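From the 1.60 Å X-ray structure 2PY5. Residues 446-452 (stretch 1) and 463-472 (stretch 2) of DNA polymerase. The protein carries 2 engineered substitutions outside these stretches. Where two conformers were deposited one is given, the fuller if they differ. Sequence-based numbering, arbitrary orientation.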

ATOM      1  N   GLN F 446      10.378  23.828   0.731  1.00 29.01           N
ATOM      2  CA  GLN F 446      10.349  25.220   0.318  1.00 29.68           C
ATOM      3  C   GLN F 446      11.321  26.073   1.141  1.00 28.82           C
ATOM      4  O   GLN F 446      11.997  26.950   0.611  1.00 31.48           O
ATOM      5  N   ALA F 447      11.402  25.781   2.438  1.00 29.84           N
ATOM      6  CA  ALA F 447      12.366  26.456   3.316  1.00 28.76           C
ATOM      7  C   ALA F 447      13.800  26.231   2.867  1.00 29.95           C
ATOM      8  O   ALA F 447      14.685  27.066   3.130  1.00 31.65           O
ATOM      9  N   CYS F 448      14.027  25.078   2.219  1.00 30.07           N
ATOM     10  CA  CYS F 448      15.335  24.678   1.710  1.00 31.31           C
ATOM     11  C   CYS F 448      15.410  24.783   0.191  1.00 30.62           C
ATOM     12  O   CYS F 448      16.142  24.017  -0.450  1.00 30.45           O
ATOM     13  N   TYR F 449      14.655  25.716  -0.390  1.00 31.47           N
ATOM     14  CA  TYR F 449      14.520  25.793  -1.842  1.00 31.69           C
ATOM     15  C   TYR F 449      15.840  25.846  -2.599  1.00 31.74           C
ATOM     16  O   TYR F 449      15.946  25.273  -3.684  1.00 30.62           O
ATOM     17  N   ASP F 450      16.839  26.533  -2.038  1.00 30.78           N
ATOM     18  CA  ASP F 450      18.141  26.679  -2.708  1.00 32.08           C
ATOM     19  C   ASP F 450      18.927  25.369  -2.866  1.00 32.14           C
ATOM     20  O   ASP F 450      19.871  25.307  -3.650  1.00 32.61           O
ATOM     21  N   ARG F 451      18.520  24.341  -2.116  1.00 30.14           N
ATOM     22  CA  ARG F 451      19.221  23.053  -2.089  1.00 30.08           C
ATOM     23  C   ARG F 451      18.319  21.869  -2.433  1.00 31.47           C
ATOM     24  O   ARG F 451      18.793  20.756  -2.514  1.00 30.33           O
ATOM     25  N   ILE F 452      17.026  22.108  -2.641  1.00 30.29           N
ATOM     26  CA  ILE F 452      16.078  21.008  -2.807  1.00 30.20           C
ATOM     27  C   ILE F 452      16.244  20.290  -4.147  1.00 30.86           C
ATOM     28  O   ILE F 452      16.216  20.911  -5.215  1.00 31.93           O
ATOM     29  N   THR F 463      21.014  18.981  -1.874  1.00 28.91           N
ATOM     30  CA  THR F 463      22.445  19.070  -2.156  1.00 29.82           C
ATOM     31  C   THR F 463      23.197  19.487  -0.878  1.00 29.80           C
ATOM     32  O   THR F 463      22.616  20.074   0.039  1.00 31.65           O
ATOM     33  N   GLY F 464      24.483  19.164  -0.801  1.00 30.33           N
ATOM     34  CA  GLY F 464      25.286  19.505   0.375  1.00 29.91           C
ATOM     35  C   GLY F 464      25.101  18.573   1.559  1.00 30.40           C
ATOM     36  O   GLY F 464      24.163  17.774   1.601  1.00 31.97           O
ATOM     37  N   THR F 465      25.983  18.699   2.553  1.00 30.77           N
ATOM     38  CA  THR F 465      26.004  17.742   3.664  1.00 31.74           C
ATOM     39  C   THR F 465      25.776  18.357   5.059  1.00 32.13           C
ATOM     40  O   THR F 465      25.769  17.626   6.044  1.00 33.02           O
ATOM     41  N   GLU F 466      25.568  19.674   5.141  1.00 31.99           N
ATOM     42  CA  GLU F 466      25.275  20.331   6.419  1.00 31.26           C
ATOM     43  C   GLU F 466      23.783  20.543   6.615  1.00 30.85           C
ATOM     44  O   GLU F 466      23.066  20.882   5.679  1.00 32.53           O
ATOM     45  N   ILE F 467      23.308  20.331   7.838  1.00 32.99           N
ATOM     46  CA  ILE F 467      21.897  20.545   8.128  1.00 31.25           C
ATOM     47  C   ILE F 467      21.562  22.031   7.902  1.00 30.46           C
ATOM     48  O   ILE F 467      22.236  22.908   8.454  1.00 32.64           O
ATOM     49  N   PRO F 468      20.544  22.316   7.054  1.00 31.50           N
ATOM     50  CA  PRO F 468      20.151  23.717   6.888  1.00 32.77           C
ATOM     51  C   PRO F 468      19.728  24.372   8.212  1.00 34.04           C
ATOM     52  O   PRO F 468      18.984  23.774   8.989  1.00 34.12           O
ATOM     53  N   ASP F 469      20.215  25.588   8.446  1.00 36.03           N
ATOM     54  CA  ASP F 469      19.877  26.343   9.654  0.90 37.36           C
ATOM     55  C   ASP F 469      18.364  26.446   9.848  1.00 35.73           C
ATOM     56  O   ASP F 469      17.866  26.348  10.977  1.00 36.59           O
ATOM     57  N   VAL F 470      17.633  26.629   8.745  1.00 36.35           N
ATOM     58  CA  VAL F 470      16.194  26.888   8.813  0.50 37.47           C
ATOM     59  C   VAL F 470      15.380  25.700   9.358  1.00 37.71           C
ATOM     60  O   VAL F 470      14.265  25.899   9.862  1.00 40.46           O
ATOM     61  N   ILE F 471      15.925  24.478   9.267  1.00 35.26           N
ATOM     62  CA  ILE F 471      15.230  23.286   9.802  1.00 34.85           C
ATOM     63  C   ILE F 471      15.916  22.640  11.011  1.00 35.15           C
ATOM     64  O   ILE F 471      15.427  21.644  11.528  1.00 34.80           O
ATOM     65  N   LYS F 472      17.023  23.214  11.485  1.00 36.99           N
ATOM     66  CA  LYS F 472      17.749  22.638  12.624  1.00 39.14           C
ATOM     67  C   LYS F 472      16.859  22.293  13.809  1.00 38.60           C
ATOM     68  O   LYS F 472      17.050  21.260  14.451  1.00 40.09           O
TER

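An arginine can organise an irregular loop without any acidic partner, by spending its guanidinium on backbone carbonyls, and Arg451 of this DNA polymerase is a clear example. Its side chain points toward the second stretch, with chi1 m, chi2 t and a bend at chi3 p. Two carbonyls lie at the edge of the guanidinium, near its plane, where the N-H bonds can reach them. Thr463 O accepts from Arg451 NE at 2.8 Å and from Arg451 NH2 at 2.9 Å; Glu466 O accepts from Arg451 NH2 at 2.9 Å and from Arg451 NH1 at 3.0 Å. One side chain thus ties together two points of a loop that has no regular secondary structure between them. The backbone reinforces the clamp, since Thr463 N donates to Arg451 O at 2.9 Å.

Gly464 lies against the guanidinium, where two things favour glycine: its phi is positive, and an ideal CB would lie 3.0 Å from Arg451 NH2, a clash. Thr463, chi1 p, points sideways, its OG1 3.6 Å from Arg451 CB. A water joins the stretches here, 2.7 Å from Thr463 OG1 and donating to Asp450 O at 3.2 Å.

Beyond the guanidinium the contact turns apolar. Pro468, pointing toward the first stretch, serves both regions: its CG lies 3.6 Å from Arg451 NH1 and 3.8 Å from Cys448 SG. Cys448, the first residue to leave helical geometry, is buried and adopts chi1 m; its SG also meets Ile471 CG2 at 3.8 Å, with Ile471 at chi1 p and chi2 t. Farther out, the exposed pair Ala447 and Val470 (chi1 t) point toward each other's stretches, with Ala447 CB 3.8 Å from Val470 CG1. Ile452 and Ile467, by contrast, point away.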

ATOM      1  CB  GLN F 446       8.938  25.780   0.421  1.00 30.94           C
ATOM      2  CG  GLN F 446       8.782  27.192  -0.094  1.00 30.79           C
ATOM      3  CD  GLN F 446       9.117  27.315  -1.564  1.00 30.75           C
ATOM      4  OE1 GLN F 446       8.566  26.575  -2.392  1.00 31.73           O
ATOM      5  NE2 GLN F 446      10.003  28.245  -1.908  1.00 30.18           N
ATOM      6  CB  ALA F 447      12.193  25.973   4.738  1.00 31.32           C
ATOM      7  CB  CYS F 448      15.622  23.236   2.133  1.00 33.11           C
ATOM      8  SG  CYS F 448      15.620  22.965   3.926  1.00 33.79           S
ATOM      9  CB  TYR F 449      13.648  26.988  -2.243  1.00 33.46           C
ATOM     10  CG  TYR F 449      13.351  27.042  -3.724  1.00 33.40           C
ATOM     11  CD1 TYR F 449      12.386  26.212  -4.288  1.00 34.21           C
ATOM     12  CD2 TYR F 449      14.046  27.902  -4.557  1.00 34.31           C
ATOM     13  CE1 TYR F 449      12.110  26.239  -5.645  1.00 36.56           C
ATOM     14  CE2 TYR F 449      13.768  27.950  -5.925  1.00 37.46           C
ATOM     15  CZ  TYR F 449      12.803  27.108  -6.459  1.00 36.71           C
ATOM     16  OH  TYR F 449      12.523  27.141  -7.811  1.00 39.12           O
ATOM     17  CB  ASP F 450      19.009  27.750  -2.019  1.00 34.69           C
ATOM     18  CG  ASP F 450      19.271  27.469  -0.527  1.00 38.78           C
ATOM     19  OD1 ASP F 450      19.977  28.290   0.102  1.00 42.77           O
ATOM     20  OD2 ASP F 450      18.784  26.476   0.031  1.00 39.98           O
ATOM     21  CB  ARG F 451      19.839  22.852  -0.703  1.00 31.77           C
ATOM     22  CG  ARG F 451      20.962  23.846  -0.389  1.00 31.12           C
ATOM     23  CD  ARG F 451      21.391  23.741   1.071  1.00 33.42           C
ATOM     24  NE  ARG F 451      21.887  22.404   1.403  1.00 32.11           N
ATOM     25  CZ  ARG F 451      22.285  22.017   2.613  1.00 33.66           C
ATOM     26  NH1 ARG F 451      22.243  22.867   3.635  1.00 33.02           N
ATOM     27  NH2 ARG F 451      22.715  20.777   2.802  1.00 31.97           N
ATOM     28  CB  ILE F 452      14.609  21.460  -2.609  1.00 29.44           C
ATOM     29  CG1 ILE F 452      13.675  20.256  -2.509  1.00 31.09           C
ATOM     30  CG2 ILE F 452      14.148  22.417  -3.751  1.00 29.19           C
ATOM     31  CD1 ILE F 452      13.883  19.384  -1.263  1.00 31.25           C
ATOM     32  CB  THR F 463      22.750  20.081  -3.270  1.00 30.10           C
ATOM     33  OG1 THR F 463      22.276  21.375  -2.884  1.00 30.89           O
ATOM     34  CG2 THR F 463      22.097  19.672  -4.592  1.00 31.25           C
ATOM     35  CB  THR F 465      27.318  16.960   3.669  1.00 32.64           C
ATOM     36  OG1 THR F 465      28.389  17.847   3.969  1.00 33.85           O
ATOM     37  CG2 THR F 465      27.553  16.303   2.312  1.00 32.80           C
ATOM     38  CB  GLU F 466      26.003  21.672   6.514  1.00 36.79           C
ATOM     39  CG  GLU F 466      27.522  21.570   6.379  1.00 40.40           C
ATOM     40  CD  GLU F 466      28.203  20.818   7.528  1.00 45.86           C
ATOM     41  OE1 GLU F 466      29.411  20.514   7.397  1.00 51.18           O
ATOM     42  OE2 GLU F 466      27.554  20.531   8.558  1.00 51.29           O
ATOM     43  CB  ILE F 467      21.543  20.133   9.565  1.00 31.87           C
ATOM     44  CG1 ILE F 467      21.738  18.618   9.742  1.00 34.84           C
ATOM     45  CG2 ILE F 467      20.091  20.496   9.873  1.00 32.31           C
ATOM     46  CD1 ILE F 467      21.718  18.155  11.184  1.00 36.08           C
ATOM     47  CB  PRO F 468      18.965  23.647   5.922  1.00 34.41           C
ATOM     48  CG  PRO F 468      19.083  22.339   5.243  1.00 33.94           C
ATOM     49  CD  PRO F 468      19.748  21.408   6.201  1.00 33.53           C
ATOM     50  CB  ASP F 469      20.471  27.758   9.587  0.90 38.91           C
ATOM     51  CG  ASP F 469      21.979  27.789   9.797  0.90 43.58           C
ATOM     52  OD1 ASP F 469      22.583  26.746  10.129  0.90 45.17           O
ATOM     53  OD2 ASP F 469      22.571  28.879   9.629  0.90 45.53           O
ATOM     54  CB  VAL F 470      15.634  27.343   7.440  0.50 39.18           C
ATOM     55  CG1 VAL F 470      14.138  27.582   7.518  0.50 39.26           C
ATOM     56  CG2 VAL F 470      16.322  28.612   6.985  0.50 41.41           C
ATOM     57  CB  ILE F 471      14.953  22.189   8.698  1.00 35.62           C
ATOM     58  CG1 ILE F 471      16.229  21.484   8.242  1.00 35.33           C
ATOM     59  CG2 ILE F 471      14.224  22.790   7.506  1.00 36.71           C
ATOM     60  CD1 ILE F 471      15.957  20.314   7.294  1.00 35.89           C
ATOM     61  CB  LYS F 472      18.817  23.609  13.123  1.00 40.46           C
ATOM     62  CG  LYS F 472      20.075  23.524  12.363  1.00 44.21           C
ATOM     63  CD  LYS F 472      21.195  24.233  13.102  1.00 45.02           C
ATOM     64  CE  LYS F 472      22.438  24.383  12.247  1.00 47.74           C
ATOM     65  NZ  LYS F 472      22.465  23.433  11.120  1.00 44.68           N
TER
HETATM   66  O   HOH W   1      22.067  23.265  -4.815  1.00 31.06           O